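Insulinase family protease (Yersinia pestis, PDB 3GO9) is of unconfirmed activity but is predicted to be an insulinase-family (M16) protease, and binds zinc ions. Local coordinates at residues Gln66-Ala71 / Pro186-Thr191; His72-Leu77 / Glu197-Phe202; Ala265-Ser270 / Leu443-Gly448; Lys313-Gly318 / Ile332-Pro337. All blocks are in the same frame, centred on the assembly; numbering follows the deposited sequence. Where two conformers were deposited one is given.

Contact 1. Residues Gln66-Ala71 / Pro186-Thr191; sequences QEVGFA and PGQPVT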
loop_
_atom_site.group_PDB
_atom_site.type_symbol
_atom_site.label_atom_id
_atom_site.label_comp_id
_atom_site.label_asym_id
_atom_site.label_seq_id
_atom_site.Cartn_x
_atom_site.Cartn_y
_atom_site.Cartn_z
ATOM N N GLN A 66 -6.501 22.027 -17.772
ATOM C CA GLN A 66 -5.608 22.218 -18.898
ATOM C C GLN A 66 -4.358 21.348 -18.779
ATOM O O GLN A 66 -3.416 21.537 -19.574
ATOM C CB GLN A 66 -5.208 23.687 -18.991
ATOM C CG GLN A 66 -6.440 24.608 -19.074
ATOM C CD GLN A 66 -7.387 24.171 -20.137
ATOM O OE1 GLN A 66 -8.479 23.669 -19.856
ATOM N NE2 GLN A 66 -6.982 24.357 -21.386
ATOM N N GLU A 67 -4.309 20.511 -17.738
ATOM C CA GLU A 67 -3.101 19.735 -17.390
ATOM C C GLU A 67 -3.370 18.265 -17.225
ATOM O O GLU A 67 -2.560 17.559 -16.629
ATOM C CB GLU A 67 -2.449 20.265 -16.103
ATOM C CG GLU A 67 -1.973 21.741 -16.255
ATOM C CD GLU A 67 -1.637 22.407 -14.938
ATOM O OE1 GLU A 67 -2.140 21.979 -13.846
ATOM O OE2 GLU A 67 -0.819 23.367 -14.982
ATOM N N VAL A 68 -4.523 17.803 -17.704
ATOM C CA VAL A 68 -4.946 16.440 -17.543
ATOM C C VAL A 68 -3.879 15.519 -18.114
ATOM O O VAL A 68 -3.426 15.691 -19.257
ATOM C CB VAL A 68 -6.293 16.218 -18.276
ATOM C CG1 VAL A 68 -6.629 14.749 -18.342
ATOM C CG2 VAL A 68 -7.411 17.064 -17.601
ATOM N N GLY A 69 -3.445 14.576 -17.288
ATOM C CA GLY A 69 -2.477 13.564 -17.712
ATOM C C GLY A 69 -1.020 14.016 -17.612
ATOM O O GLY A 69 -0.105 13.219 -17.920
ATOM N N PHE A 70 -0.778 15.283 -17.246
ATOM C CA PHE A 70 0.593 15.812 -17.188
ATOM C C PHE A 70 1.463 15.029 -16.202
ATOM O O PHE A 70 2.607 14.680 -16.523
ATOM C CB PHE A 70 0.618 17.308 -16.834
ATOM C CG PHE A 70 0.351 18.244 -17.969
ATOM C CD1 PHE A 70 -0.197 17.841 -19.175
ATOM C CD2 PHE A 70 0.714 19.574 -17.827
ATOM C CE1 PHE A 70 -0.353 18.752 -20.199
ATOM C CE2 PHE A 70 0.540 20.474 -18.832
ATOM C CZ PHE A 70 -0.012 20.078 -20.012
ATOM N N ALA A 71 0.947 14.715 -15.031
ATOM C CA ALA A 71 1.808 14.035 -14.039
ATOM C C ALA A 71 2.177 12.643 -14.521
ATOM O O ALA A 71 3.256 12.099 -14.202
ATOM C CB ALA A 71 1.078 13.926 -12.712
ATOM N N PRO A 186 -5.471 8.960 -12.704
ATOM C CA PRO A 186 -4.016 9.212 -12.766
ATOM C C PRO A 186 -3.321 8.733 -14.040
ATOM O O PRO A 186 -2.164 9.098 -14.262
ATOM C CB PRO A 186 -3.469 8.507 -11.520
ATOM C CG PRO A 186 -4.542 7.607 -11.053
ATOM C CD PRO A 186 -5.864 8.094 -11.587
ATOM N N GLY A 187 -3.980 7.916 -14.839
ATOM C CA GLY A 187 -3.313 7.411 -16.056
ATOM C C GLY A 187 -3.966 7.936 -17.327
ATOM O O GLY A 187 -3.786 7.286 -18.384
ATOM N N GLN A 188 -4.684 9.061 -17.242
ATOM C CA GLN A 188 -5.455 9.631 -18.399
ATOM C C GLN A 188 -4.459 10.084 -19.445
ATOM O O GLN A 188 -3.466 10.672 -19.112
ATOM C CB GLN A 188 -6.284 10.886 -18.025
ATOM C CG GLN A 188 -7.273 10.751 -16.894
ATOM C CD GLN A 188 -8.000 12.073 -16.412
ATOM O OE1 GLN A 188 -9.016 12.436 -17.004
ATOM N NE2 GLN A 188 -7.500 12.753 -15.311
ATOM N N PRO A 189 -4.737 9.840 -20.739
ATOM C CA PRO A 189 -3.853 10.449 -21.719
ATOM C C PRO A 189 -3.983 11.968 -21.774
ATOM O O PRO A 189 -5.047 12.523 -21.492
ATOM C CB PRO A 189 -4.327 9.828 -23.033
ATOM C CG PRO A 189 -4.692 8.494 -22.659
ATOM C CD PRO A 189 -5.418 8.663 -21.319
ATOM N N VAL A 190 -2.901 12.623 -22.156
ATOM C CA VAL A 190 -2.922 14.076 -22.327
ATOM C C VAL A 190 -3.769 14.504 -23.544
ATOM O O VAL A 190 -3.883 13.749 -24.488
ATOM C CB VAL A 190 -1.511 14.632 -22.476
ATOM C CG1 VAL A 190 -0.708 14.378 -21.163
ATOM C CG2 VAL A 190 -0.795 14.050 -23.711
ATOM N N THR A 191 -4.329 15.717 -23.484
ATOM C CA THR A 191 -4.943 16.353 -24.669
ATOM C C THR A 191 -3.881 16.764 -25.670
ATOM O O THR A 191 -2.904 17.405 -25.334
ATOM C CB THR A 191 -5.748 17.573 -24.261
ATOM O OG1 THR A 191 -6.601 17.195 -23.170
ATOM C CG2 THR A 191 -6.616 18.082 -25.428
HETATM O O HOH W 1 -3.947 17.476 -21.248
HETATM O O HOH W 2 -0.730 11.010 -19.430
#
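V68 and Q188 meet through a single methyl, V68 CG1, which the glutamine side chain approaches along much of its length. Q188 CB starts 3.9 Å from V68 CG1. CG stands slightly farther off, 4.3 Å from the same V68 CG1; chi2 of 173° then puts Q188 CD 3.6 Å from that methyl. OE1 and NE2 at the tip are almost equally near, so the methyl rests against the whole amide group and not one end of it; NE2 is held by a hydrogen bond to D185 O.

Beside this pair V190 lies across the backbone of the turn. Its CG1 is 3.5 Å from G69 O and also touches the edge of the F70 ring, near the ring plane, at F70 CD1 (4.0 Å). One face of that ring is covered at its centre by E67 CA. V190 CA makes a C-H...O contact with V68 O (3.5 Å, 156° at H). The polar links are made by water: one molecule joins V68 O to T191 N, and a second joins G69 O to Q188 O. With no side chain on G69, Q188 O comes within 3.4 Å of G69 CA.

The bond from F70 N to E67 O (3.0 Å) closes a type II turn with G69 (phi 85°) in its third position. G69 is also the N-cap of helix 70-80, so the turn leads straight into the helix that carries the zinc ligand H72.

Contact 2. Residues His72-Leu77 / Glu197-Phe202; sequences HLLPRL and EKLKQF. With ZN (zinc ion), chain C.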
loop_
_atom_site.group_PDB
_atom_site.type_symbol
_atom_site.label_atom_id
_atom_site.label_comp_id
_atom_site.label_asym_id
_atom_site.label_seq_id
_atom_site.Cartn_x
_atom_site.Cartn_y
_atom_site.Cartn_z
ATOM N N HIS A 72 1.267 12.007 -15.239
ATOM C CA HIS A 72 1.556 10.644 -15.771
ATOM C C HIS A 72 2.527 10.682 -16.956
ATOM O O HIS A 72 3.228 9.677 -17.215
ATOM C CB HIS A 72 0.240 9.967 -16.125
ATOM C CG HIS A 72 0.362 8.511 -16.427
ATOM N ND1 HIS A 72 0.501 7.574 -15.425
ATOM C CD2 HIS A 72 0.247 7.829 -17.584
ATOM C CE1 HIS A 72 0.521 6.368 -15.973
ATOM N NE2 HIS A 72 0.413 6.508 -17.276
ATOM N N LEU A 73 2.542 11.767 -17.702
ATOM C CA LEU A 73 3.411 11.916 -18.884
ATOM C C LEU A 73 4.869 12.179 -18.516
ATOM O O LEU A 73 5.798 11.655 -19.132
ATOM C CB LEU A 73 2.915 13.016 -19.834
ATOM C CG LEU A 73 3.729 13.301 -21.087
ATOM C CD1 LEU A 73 3.922 12.077 -21.898
ATOM C CD2 LEU A 73 3.089 14.400 -21.914
ATOM N N LEU A 74 5.082 12.995 -17.475
ATOM C CA LEU A 74 6.438 13.428 -17.116
ATOM C C LEU A 74 7.395 12.251 -16.989
ATOM O O LEU A 74 8.468 12.304 -17.548
ATOM C CB LEU A 74 6.439 14.307 -15.856
ATOM C CG LEU A 74 5.742 15.667 -15.896
ATOM C CD1 LEU A 74 5.683 16.321 -14.489
ATOM C CD2 LEU A 74 6.437 16.561 -16.929
ATOM N N PRO A 75 7.039 11.188 -16.241
ATOM C CA PRO A 75 8.034 10.144 -16.126
ATOM C C PRO A 75 8.342 9.422 -17.417
ATOM O O PRO A 75 9.470 8.898 -17.560
ATOM C CB PRO A 75 7.427 9.178 -15.090
ATOM C CG PRO A 75 6.089 9.621 -14.868
ATOM C CD PRO A 75 5.889 10.954 -15.350
ATOM N N ARG A 76 7.395 9.391 -18.368
ATOM C CA ARG A 76 7.698 8.762 -19.640
ATOM C C ARG A 76 8.806 9.559 -20.386
ATOM O O ARG A 76 9.657 9.003 -21.094
ATOM C CB ARG A 76 6.433 8.681 -20.492
ATOM C CG ARG A 76 6.621 7.664 -21.623
ATOM C CD ARG A 76 5.405 7.615 -22.514
ATOM N NE ARG A 76 4.191 7.098 -21.885
ATOM C CZ ARG A 76 3.128 6.734 -22.598
ATOM N NH1 ARG A 76 3.148 6.847 -23.924
ATOM N NH2 ARG A 76 2.019 6.288 -22.002
ATOM N N LEU A 77 8.805 10.870 -20.216
ATOM C CA LEU A 77 9.849 11.720 -20.805
ATOM C C LEU A 77 11.274 11.300 -20.327
ATOM O O LEU A 77 12.196 11.236 -21.144
ATOM C CB LEU A 77 9.569 13.210 -20.546
ATOM C CG LEU A 77 8.244 13.701 -21.020
ATOM C CD1 LEU A 77 8.118 15.230 -20.652
ATOM C CD2 LEU A 77 7.992 13.491 -22.533
ATOM N N GLU A 197 5.080 24.198 -23.345
ATOM C CA GLU A 197 5.459 25.235 -22.387
ATOM C C GLU A 197 4.680 25.081 -21.068
ATOM O O GLU A 197 5.264 25.214 -19.983
ATOM C CB GLU A 197 5.285 26.621 -23.002
ATOM C CG GLU A 197 6.238 26.850 -24.216
ATOM C CD GLU A 197 7.697 26.835 -23.823
ATOM O OE1 GLU A 197 8.025 27.295 -22.701
ATOM O OE2 GLU A 197 8.523 26.369 -24.642
ATOM N N LYS A 198 3.416 24.748 -21.161
ATOM C CA LYS A 198 2.571 24.581 -19.985
ATOM C C LYS A 198 3.006 23.325 -19.225
ATOM O O LYS A 198 2.968 23.278 -17.993
ATOM C CB LYS A 198 1.106 24.466 -20.322
ATOM C CG LYS A 198 0.228 24.567 -19.085
ATOM C CD LYS A 198 -1.225 24.830 -19.405
ATOM C CE LYS A 198 -1.509 26.351 -19.446
ATOM N NZ LYS A 198 -2.970 26.611 -19.328
ATOM N N LEU A 199 3.382 22.307 -19.970
ATOM C CA LEU A 199 3.906 21.091 -19.329
ATOM C C LEU A 199 5.169 21.393 -18.514
ATOM O O LEU A 199 5.336 20.868 -17.414
ATOM C CB LEU A 199 4.108 20.025 -20.388
ATOM C CG LEU A 199 4.660 18.678 -19.927
ATOM C CD1 LEU A 199 3.784 17.960 -18.895
ATOM C CD2 LEU A 199 4.919 17.769 -21.089
ATOM N N LYS A 200 6.082 22.192 -19.071
ATOM C CA LYS A 200 7.329 22.506 -18.372
ATOM C C LYS A 200 6.998 23.330 -17.116
ATOM O O LYS A 200 7.589 23.150 -16.087
ATOM C CB LYS A 200 8.242 23.345 -19.266
ATOM C CG LYS A 200 8.776 22.673 -20.484
ATOM C CD LYS A 200 9.710 23.695 -21.254
ATOM C CE LYS A 200 9.778 23.431 -22.758
ATOM N NZ LYS A 200 11.046 23.866 -23.368
ATOM N N GLN A 201 6.046 24.233 -17.229
ATOM C CA GLN A 201 5.657 25.064 -16.105
ATOM C C GLN A 201 5.069 24.211 -14.986
ATOM O O GLN A 201 5.395 24.393 -13.797
ATOM C CB GLN A 201 4.652 26.113 -16.566
ATOM C CG GLN A 201 5.328 27.141 -17.434
ATOM C CD GLN A 201 4.386 28.259 -17.858
ATOM O OE1 GLN A 201 3.271 28.018 -18.351
ATOM N NE2 GLN A 201 4.841 29.499 -17.672
ATOM N N PHE A 202 4.269 23.219 -15.365
ATOM C CA PHE A 202 3.695 22.273 -14.393
ATOM C C PHE A 202 4.793 21.523 -13.679
ATOM O O PHE A 202 4.792 21.387 -12.472
ATOM C CB PHE A 202 2.737 21.302 -15.099
ATOM C CG PHE A 202 2.168 20.241 -14.228
ATOM C CD1 PHE A 202 0.966 20.412 -13.534
ATOM C CD2 PHE A 202 2.751 19.014 -14.158
ATOM C CE1 PHE A 202 0.451 19.408 -12.754
ATOM C CE2 PHE A 202 2.248 18.023 -13.364
ATOM C CZ PHE A 202 1.081 18.200 -12.677
HETATM ZN ZN ZN C . 0.172 4.640 -18.011
HETATM O O HOH W 3 -0.557 5.470 -19.221
HETATM O O HOH W 4 -1.119 3.698 -16.996
#
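The helix whose H72-L73-L74-P75-R76 run probably corresponds to the zinc-binding HXXEH motif of M16 peptidases, with P75 and R76 in the places of the glutamate and second histidine, packs L73, L74 and L77 against L199 and F202 of helix 196-206. The two short segments cross nearly at a right angle (signed crossing angle -94°), their axes 11.2 Å apart at closest approach, and the meeting is wholly apolar.

L199 is the hub. With CG anti to the backbone N (chi1 180°), it sends its two methyls to different leucines. L199 CD1 comes 3.6 Å from L74 CD2 as the two side chains slide past each other in opposite directions. L199 CD2 touches L73 CD2 at 3.9 Å, the side chains crossing at about a right angle, and meets L77 CD1 tip to tip at 4.1 Å. The second methyl of L74 turns to F202: L74 CD1 lies in the ring plane at the edge, 4.0 Å from F202 CE2 and equally near CD2, so L74 bridges both residues.

H72 takes no part in this packing. Its NE2 binds zinc at 2.0 Å, with D158 and the carbonyl of I160 as the other protein ligands, while ND1 is hydrogen-bonded to T109 OG1, which fixes the ring's rotation. R76 forms a salt bridge to D158, a second-shell hold on that ligand. The helix is kinked at P75 and R76.

A152 of helix 146-153 touches L73 and L77, and V149 of the same helix touches L199, while P75 leans on strands 107-109 and 160-162, so helix 70-80 lies between the sheet edge and helix 196-206.

Contact 3. Residues Ala265-Ser270 / Leu443-Gly448; sequences AQDTLS and LMQPKG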
loop_
_atom_site.group_PDB
_atom_site.type_symbol
_atom_site.label_atom_id
_atom_site.label_comp_id
_atom_site.label_asym_id
_atom_site.label_seq_id
_atom_site.Cartn_x
_atom_site.Cartn_y
_atom_site.Cartn_z
ATOM N N ALA A 265 -14.145 -14.649 -13.603
ATOM C CA ALA A 265 -14.621 -15.987 -14.066
ATOM C C ALA A 265 -15.946 -16.377 -13.428
ATOM O O ALA A 265 -16.815 -17.023 -14.040
ATOM C CB ALA A 265 -13.582 -17.082 -13.812
ATOM N N GLN A 266 -16.105 -15.981 -12.166
ATOM C CA GLN A 266 -17.286 -16.346 -11.387
ATOM C C GLN A 266 -17.563 -15.210 -10.414
ATOM O O GLN A 266 -16.838 -14.219 -10.417
ATOM C CB GLN A 266 -17.095 -17.678 -10.655
ATOM C CG GLN A 266 -15.996 -17.745 -9.643
ATOM C CD GLN A 266 -14.575 -17.885 -10.236
ATOM O OE1 GLN A 266 -14.182 -18.972 -10.720
ATOM N NE2 GLN A 266 -13.789 -16.797 -10.161
ATOM N N ASP A 267 -18.613 -15.328 -9.610
ATOM C CA ASP A 267 -18.943 -14.228 -8.665
ATOM C C ASP A 267 -17.890 -14.112 -7.579
ATOM O O ASP A 267 -17.289 -15.097 -7.185
ATOM C CB ASP A 267 -20.308 -14.435 -7.983
ATOM C CG ASP A 267 -21.490 -14.280 -8.921
ATOM O OD1 ASP A 267 -21.282 -13.996 -10.107
ATOM O OD2 ASP A 267 -22.646 -14.469 -8.478
ATOM N N THR A 268 -17.722 -12.902 -7.043
ATOM C CA THR A 268 -17.120 -12.764 -5.723
ATOM C C THR A 268 -18.076 -11.938 -4.899
ATOM O O THR A 268 -18.343 -10.807 -5.257
ATOM C CB THR A 268 -15.759 -12.054 -5.756
ATOM O OG1 THR A 268 -14.840 -12.878 -6.509
ATOM C CG2 THR A 268 -15.234 -11.850 -4.364
ATOM N N LEU A 269 -18.634 -12.503 -3.841
ATOM C CA LEU A 269 -19.315 -11.705 -2.849
ATOM C C LEU A 269 -18.337 -11.284 -1.774
ATOM O O LEU A 269 -17.712 -12.139 -1.123
ATOM C CB LEU A 269 -20.463 -12.539 -2.202
ATOM C CG LEU A 269 -21.176 -11.814 -1.052
ATOM C CD1 LEU A 269 -21.865 -10.566 -1.633
ATOM C CD2 LEU A 269 -22.199 -12.700 -0.374
ATOM N N SER A 270 -18.209 -9.966 -1.568
ATOM C CA SER A 270 -17.320 -9.438 -0.545
ATOM C C SER A 270 -18.181 -8.915 0.610
ATOM O O SER A 270 -19.178 -8.226 0.389
ATOM C CB SER A 270 -16.384 -8.373 -1.096
ATOM O OG SER A 270 -15.517 -8.957 -2.117
ATOM N N LEU A 443 -21.221 -7.432 -4.376
ATOM C CA LEU A 443 -21.248 -8.615 -5.261
ATOM C C LEU A 443 -20.676 -8.213 -6.593
ATOM O O LEU A 443 -21.280 -7.378 -7.276
ATOM C CB LEU A 443 -22.661 -9.094 -5.487
ATOM C CG LEU A 443 -22.751 -10.357 -6.368
ATOM C CD1 LEU A 443 -22.051 -11.562 -5.762
ATOM C CD2 LEU A 443 -24.168 -10.660 -6.648
HETATM N N MSE A 444 -19.592 -8.869 -6.987
HETATM C CA MSE A 444 -19.065 -8.663 -8.341
HETATM C C MSE A 444 -19.614 -9.813 -9.184
HETATM O O MSE A 444 -19.543 -10.956 -8.758
HETATM C CB MSE A 444 -17.563 -8.711 -8.357
HETATM C CG MSE A 444 -16.917 -8.155 -7.146
HETATM SE SE MSE A 444 -17.008 -6.210 -7.114
HETATM C CE MSE A 444 -15.486 -6.151 -8.308
ATOM N N GLN A 445 -20.203 -9.499 -10.328
ATOM C CA GLN A 445 -20.626 -10.526 -11.288
ATOM C C GLN A 445 -19.846 -10.451 -12.604
ATOM O O GLN A 445 -19.395 -9.367 -12.999
ATOM C CB GLN A 445 -22.078 -10.371 -11.573
ATOM C CG GLN A 445 -22.909 -10.741 -10.366
ATOM C CD GLN A 445 -24.361 -10.684 -10.633
ATOM O OE1 GLN A 445 -25.018 -9.702 -10.272
ATOM N NE2 GLN A 445 -24.899 -11.726 -11.252
ATOM N N PRO A 446 -19.651 -11.610 -13.262
ATOM C CA PRO A 446 -19.027 -11.553 -14.625
ATOM C C PRO A 446 -19.909 -10.850 -15.627
ATOM O O PRO A 446 -21.137 -10.972 -15.556
ATOM C CB PRO A 446 -18.905 -13.035 -15.002
ATOM C CG PRO A 446 -18.886 -13.783 -13.680
ATOM C CD PRO A 446 -19.863 -13.004 -12.819
ATOM N N LYS A 447 -19.306 -10.155 -16.602
ATOM C CA LYS A 447 -20.106 -9.591 -17.702
ATOM C C LYS A 447 -20.961 -10.679 -18.351
ATOM O O LYS A 447 -20.489 -11.792 -18.546
ATOM C CB LYS A 447 -19.237 -8.907 -18.781
ATOM C CG LYS A 447 -20.112 -8.271 -19.892
ATOM C CD LYS A 447 -19.295 -7.700 -21.043
ATOM C CE LYS A 447 -20.045 -7.875 -22.383
ATOM N NZ LYS A 447 -19.692 -6.835 -23.384
ATOM N N GLY A 448 -22.212 -10.349 -18.657
ATOM C CA GLY A 448 -23.183 -11.272 -19.259
ATOM C C GLY A 448 -24.021 -12.104 -18.316
ATOM O O GLY A 448 -25.023 -12.709 -18.725
#
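The D267 and Q445 side chains lie side by side, pointing the same way, with carboxylate and amide planes 78° apart. The touch is made by D267 OD1, which lies 3.6 Å from Q445 CG and only 3.2 Å from P446 CD, the proline crossing the aspartate at about a right angle. D267 OD2 faces a methyl, L443 CD1, at 4.0 Å. The Q445 amide is gripped at both ends: OE1 by S258 OG and V452 N, NE2 by E449 OE2 and P450 O. E449 OE2 also comes close to D267 OD1, which may favour a proton on one of these carboxylates. The puckered ring of P446 sets CG against Q266 CA at 3.8 Å.

These groups mark the end of an antiparallel pair, strands 267-276 and 440-446, inside a mixed five-stranded sheet, consistent with an M16-type second domain. Strand 327-336 lies beyond the first strand and strand 257-261 beyond the second. T268 and M444 form the hydrogen-bonded pair: M444 N to T268 O is nearly straight (2.9 Å, 175°), and T268 N to M444 O is longer (3.2 Å). L269 and L443 follow as the non-hydrogen-bonded pair, L269 CB 4.0 Å from L443 CD1, and both reach L341 of helix 341-358. On the T268 face, selenomethionine M444 sets CG 3.6 Å from T268 O. Its chain then bends at chi2 (-74°) and chi3, its end leading away from 265-270; the side chain touches L259 and N261.

Contact 4. Residues Lys313-Gly318 / Ile332-Pro337; sequences KNLKLG and IHLNTP. With ZN (zinc ion), chain E.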
loop_
_atom_site.group_PDB
_atom_site.type_symbol
_atom_site.label_atom_id
_atom_site.label_comp_id
_atom_site.label_asym_id
_atom_site.label_seq_id
_atom_site.Cartn_x
_atom_site.Cartn_y
_atom_site.Cartn_z
ATOM N N LYS A 313 -19.571 -26.542 -1.902
ATOM C CA LYS A 313 -19.479 -26.670 -3.377
ATOM C C LYS A 313 -18.944 -25.397 -4.051
ATOM O O LYS A 313 -19.603 -24.355 -4.039
ATOM C CB LYS A 313 -20.873 -27.016 -3.959
ATOM C CG LYS A 313 -20.901 -27.377 -5.458
ATOM C CD LYS A 313 -21.211 -28.865 -5.688
ATOM C CE LYS A 313 -21.051 -29.268 -7.147
ATOM N NZ LYS A 313 -21.674 -30.594 -7.386
ATOM N N ASN A 314 -17.744 -25.487 -4.632
ATOM C CA ASN A 314 -17.153 -24.419 -5.427
ATOM C C ASN A 314 -16.824 -23.111 -4.691
ATOM O O ASN A 314 -16.745 -22.047 -5.315
ATOM C CB ASN A 314 -18.055 -24.124 -6.621
ATOM C CG ASN A 314 -18.342 -25.350 -7.439
ATOM O OD1 ASN A 314 -17.425 -26.088 -7.749
ATOM N ND2 ASN A 314 -19.606 -25.574 -7.801
ATOM N N LEU A 315 -16.617 -23.199 -3.388
ATOM C CA LEU A 315 -16.273 -22.000 -2.599
ATOM C C LEU A 315 -14.788 -21.841 -2.435
ATOM O O LEU A 315 -14.153 -22.787 -1.943
ATOM C CB LEU A 315 -16.892 -22.073 -1.214
ATOM C CG LEU A 315 -16.685 -20.862 -0.305
ATOM C CD1 LEU A 315 -17.010 -19.516 -0.985
ATOM C CD2 LEU A 315 -17.493 -21.037 0.974
ATOM N N LYS A 316 -14.231 -20.673 -2.802
ATOM C CA LYS A 316 -12.884 -20.278 -2.398
ATOM C C LYS A 316 -12.957 -18.966 -1.618
ATOM O O LYS A 316 -13.613 -18.024 -2.059
ATOM C CB LYS A 316 -11.959 -20.078 -3.596
ATOM C CG LYS A 316 -11.744 -21.325 -4.437
ATOM C CD LYS A 316 -11.063 -20.875 -5.726
ATOM C CE LYS A 316 -10.148 -21.934 -6.295
ATOM N NZ LYS A 316 -9.024 -21.242 -6.961
ATOM N N LEU A 317 -12.237 -18.900 -0.515
ATOM C CA LEU A 317 -12.326 -17.774 0.397
ATOM C C LEU A 317 -11.052 -17.001 0.367
ATOM O O LEU A 317 -9.951 -17.599 0.294
ATOM C CB LEU A 317 -12.517 -18.254 1.817
ATOM C CG LEU A 317 -13.806 -18.960 2.104
ATOM C CD1 LEU A 317 -13.786 -19.320 3.572
ATOM C CD2 LEU A 317 -14.985 -18.071 1.738
ATOM N N GLY A 318 -11.194 -15.682 0.442
ATOM C CA GLY A 318 -10.083 -14.756 0.474
ATOM C C GLY A 318 -10.288 -13.789 1.628
ATOM O O GLY A 318 -11.386 -13.625 2.092
ATOM N N ILE A 332 -13.913 -10.000 3.615
ATOM C CA ILE A 332 -13.973 -11.455 3.394
ATOM C C ILE A 332 -14.531 -11.646 2.024
ATOM O O ILE A 332 -15.635 -11.217 1.721
ATOM C CB ILE A 332 -14.878 -12.176 4.415
ATOM C CG1 ILE A 332 -14.431 -11.776 5.802
ATOM C CG2 ILE A 332 -14.922 -13.678 4.080
ATOM C CD1 ILE A 332 -15.391 -12.138 6.923
ATOM N N HIS A 333 -13.769 -12.347 1.179
ATOM C CA HIS A 333 -14.191 -12.576 -0.173
ATOM C C HIS A 333 -14.620 -14.019 -0.373
ATOM O O HIS A 333 -13.890 -14.966 -0.033
ATOM C CB HIS A 333 -13.043 -12.339 -1.134
ATOM C CG HIS A 333 -12.447 -10.982 -1.054
ATOM N ND1 HIS A 333 -13.156 -9.846 -1.362
ATOM C CD2 HIS A 333 -11.172 -10.587 -0.824
ATOM C CE1 HIS A 333 -12.357 -8.800 -1.279
ATOM N NE2 HIS A 333 -11.153 -9.219 -0.942
ATOM N N LEU A 334 -15.811 -14.190 -0.926
ATOM C CA LEU A 334 -16.348 -15.484 -1.256
ATOM C C LEU A 334 -16.379 -15.613 -2.746
ATOM O O LEU A 334 -17.225 -15.053 -3.409
ATOM C CB LEU A 334 -17.782 -15.643 -0.729
ATOM C CG LEU A 334 -18.052 -15.739 0.757
ATOM C CD1 LEU A 334 -17.626 -14.483 1.515
ATOM C CD2 LEU A 334 -19.552 -16.061 0.981
ATOM N N ASN A 335 -15.464 -16.423 -3.287
ATOM C CA ASN A 335 -15.423 -16.621 -4.731
ATOM C C ASN A 335 -16.240 -17.871 -5.032
ATOM O O ASN A 335 -15.945 -18.952 -4.498
ATOM C CB ASN A 335 -13.973 -16.755 -5.239
ATOM C CG ASN A 335 -13.896 -16.959 -6.755
ATOM O OD1 ASN A 335 -14.006 -16.001 -7.542
ATOM N ND2 ASN A 335 -13.765 -18.217 -7.170
ATOM N N THR A 336 -17.301 -17.708 -5.807
ATOM C CA THR A 336 -18.290 -18.743 -5.992
ATOM C C THR A 336 -19.026 -18.590 -7.305
ATOM O O THR A 336 -19.334 -17.467 -7.716
ATOM C CB THR A 336 -19.335 -18.721 -4.854
ATOM O OG1 THR A 336 -20.378 -19.670 -5.141
ATOM C CG2 THR A 336 -19.927 -17.294 -4.664
ATOM N N PRO A 337 -19.324 -19.720 -7.977
ATOM C CA PRO A 337 -20.307 -19.617 -9.057
ATOM C C PRO A 337 -21.617 -19.058 -8.525
ATOM O O PRO A 337 -22.001 -19.307 -7.382
ATOM C CB PRO A 337 -20.476 -21.081 -9.542
ATOM C CG PRO A 337 -19.284 -21.777 -9.055
ATOM C CD PRO A 337 -18.953 -21.116 -7.717
HETATM ZN ZN ZN E . -9.591 -7.761 -0.828
HETATM O O HOH W 5 -15.001 -20.661 -6.765
HETATM O O HOH W 6 -10.375 -5.850 -1.056
HETATM O O HOH W 7 -8.454 -8.116 -2.554
#
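K316 and N335 side chains run side by side in the same direction, K316 CD 4.1 Å from N335 ND2. Beyond CD the lysine bends at chi3 (149°) and chi4, and its end leads away from 332-337. N335 ND2 holds, weakly, a water that also binds N314 O. At the hairpin's open end N314 crosses P337 at about a right angle, and CB abuts the proline ring tightly, N314 CB to P337 CD 3.3 Å.

On the other face L317 and L334 lie side by side, pointing the same way, L317 CD2 4.0 Å from L334 CG. L315 CD1 meets L334 CB at 4.0 Å. The backbone pairs are K316 with N335 and G318 with H333, two bonds each. N335 N to K316 O is short, 2.7 Å, whereas H333 N approaches G318 O (2.9 Å) from 43° above the carbonyl plane.

With H333 CG anti to the carbonyl carbon (chi1 -57°), the ring lies between two partners: NE2 binds zinc at 2.1 Å with D320 and water, and ND1 is hydrogen-bonded to S270 OG. The hairpin's edge strand 316-324 has strand 327-336 alone beside it in this sheet; the latter also pairs with strand 267-276, while L317 packs on helix 283-309, and L315 and L334 on helix 341-358.

In the fold
Contacts 1 and 2 share helix 70-80 and touch, their centres about 9 Å apart: F70 packs on L199, and P186 O on H72. Contact 2 is buried and purely apolar, whereas contact 1, at the helix's start, is partly exposed and bridged by water. Contacts 3 and 4 are neighbours in the five-stranded sheet, linked by L269 with L334 and S270 with H333; contact 4 is nested inside the loop closed by contact 3. Both are partly buried antiparallel strand pairs, contact 3 with one hydrogen-bonded pair and contact 4 with two. Contacts 2 and 4 each hold a zinc-binding histidine, yet their centres lie about 44 Å apart in the two halves of the chain.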